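Fatty acid amide hydrolase (Candida albicans, PDB 6KVR) probably hydrolyses monocarboxylic acid amides to the carboxylate and ammonium, as an enzyme of the amidase signature family. Local coordinates at residues I258-P261 / A262-G266. Numbering follows the deposited sequence.
Sequences IRAP and AAYSG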
loop_
_atom_site.group_PDB
_atom_site.type_symbol
_atom_site.label_atom_id
_atom_site.label_comp_id
_atom_site.label_asym_id
_atom_site.label_seq_id
_atom_site.Cartn_x
_atom_site.Cartn_y
_atom_site.Cartn_z
ATOM N N ILE A 258 8.507 16.356 -8.206
ATOM C CA ILE A 258 8.324 16.257 -9.664
ATOM C C ILE A 258 7.522 17.433 -10.192
ATOM O O ILE A 258 7.926 18.105 -11.144
ATOM C CB ILE A 258 7.645 14.930 -10.064
ATOM C CG1 ILE A 258 8.569 13.729 -9.873
ATOM C CG2 ILE A 258 7.188 15.002 -11.520
ATOM C CD1 ILE A 258 7.840 12.393 -10.022
ATOM N N ARG A 259 6.381 17.702 -9.566
ATOM C CA ARG A 259 5.452 18.693 -10.096
ATOM C C ARG A 259 6.009 20.108 -10.038
ATOM O O ARG A 259 5.814 20.878 -10.983
ATOM C CB ARG A 259 4.148 18.562 -9.342
ATOM C CG ARG A 259 3.813 17.113 -9.417
ATOM C CD ARG A 259 2.457 16.768 -9.045
ATOM N NE ARG A 259 2.012 17.290 -7.771
ATOM C CZ ARG A 259 2.511 16.976 -6.588
ATOM N NH1 ARG A 259 3.597 16.249 -6.471
ATOM N NH2 ARG A 259 1.863 17.367 -5.498
ATOM N N ALA A 260 6.713 20.476 -8.949
ATOM C CA ALA A 260 7.216 21.849 -8.855
ATOM C C ALA A 260 8.286 22.145 -9.893
ATOM O O ALA A 260 8.132 23.139 -10.628
ATOM C CB ALA A 260 7.708 22.151 -7.435
ATOM N N PRO A 261 9.369 21.355 -10.030
ATOM C CA PRO A 261 10.339 21.659 -11.099
ATOM C C PRO A 261 9.705 21.700 -12.478
ATOM O O PRO A 261 10.070 22.557 -13.298
ATOM C CB PRO A 261 11.371 20.526 -10.993
ATOM C CG PRO A 261 11.135 19.886 -9.654
ATOM C CD PRO A 261 9.734 20.133 -9.276
ATOM N N ALA A 262 8.773 20.786 -12.764
ATOM C CA ALA A 262 8.068 20.835 -14.039
ATOM C C ALA A 262 7.373 22.180 -14.218
ATOM O O ALA A 262 7.593 22.879 -15.214
ATOM C CB ALA A 262 7.062 19.687 -14.138
ATOM N N ALA A 263 6.558 22.570 -13.237
ATOM C CA ALA A 263 5.813 23.817 -13.339
ATOM C C ALA A 263 6.742 25.024 -13.381
ATOM O O ALA A 263 6.501 25.966 -14.146
ATOM C CB ALA A 263 4.830 23.935 -12.174
ATOM N N TYR A 264 7.802 25.017 -12.563
ATOM C CA TYR A 264 8.728 26.144 -12.525
ATOM C C TYR A 264 9.452 26.300 -13.857
ATOM O O TYR A 264 9.676 27.423 -14.319
ATOM C CB TYR A 264 9.776 25.971 -11.419
ATOM C CG TYR A 264 9.303 25.981 -9.979
ATOM C CD1 TYR A 264 7.973 26.185 -9.651
ATOM C CD2 TYR A 264 10.210 25.782 -8.940
ATOM C CE1 TYR A 264 7.551 26.186 -8.330
ATOM C CE2 TYR A 264 9.805 25.767 -7.616
ATOM C CZ TYR A 264 8.466 25.975 -7.322
ATOM O OH TYR A 264 8.041 25.981 -6.012
ATOM N N SER A 265 9.833 25.183 -14.481
ATOM C CA SER A 265 10.825 25.190 -15.544
ATOM C C SER A 265 10.233 25.042 -16.933
ATOM O O SER A 265 10.992 24.919 -17.894
ATOM C CB SER A 265 11.846 24.069 -15.323
ATOM O OG SER A 265 12.634 24.295 -14.170
ATOM N N GLY A 266 8.912 25.001 -17.064
ATOM C CA GLY A 266 8.299 24.989 -18.375
ATOM C C GLY A 266 8.078 23.639 -19.027
ATOM O O GLY A 266 8.125 23.558 -20.261
#
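With CG of Tyr264 turned beside its own backbone N and anti to the carbonyl carbon (chi1 -65°), the phenol ring leans back over the preceding helical turn and meets Ala260, four residues earlier. The methyl group comes over one ring face in a CH-pi contact: Ala260 CB lies 4.2 Å from the centroid of the Tyr264 ring, only 21° off its normal, and is nearest to CZ. The carbonyl of Ala260 is pressed against the same residue, its O lying 3.1 Å from Tyr264 CG while accepting a short bond of 2.7 Å from Tyr264 N. Main chain and side chain of Tyr264 thus both meet Ala260, a compact example of i to i+4 packing in an alpha-helix.

Three more bonds of that spacing join the two halves of the helix, among them Ala262 N to Ile258 O at 3.2 Å and Ala263 N to Arg259 O at 2.9 Å. The third, Ser265 N to Pro261 O, is more bent (136°), and a weak bond from Gly266 N to Ala262 O follows, where Gly266 leaves helical geometry with positive phi. Pro261, lacking an N-H, fits in the first turn, where its nitrogen is not needed as a donor.

This buried helix begins just after Ser257, the predicted acyl-ester nucleophile. Arg259 forms a salt bridge with Asp253 and a hydrogen bond with Gln544, while Ser265 OG bonds to Ser230 O. Tyr264 meets the Tyr468 ring, Ala262 touches strands 295-300 and 494-499, Ala263 packs on strand 494-499, and Arg259 reaches helix 482-490.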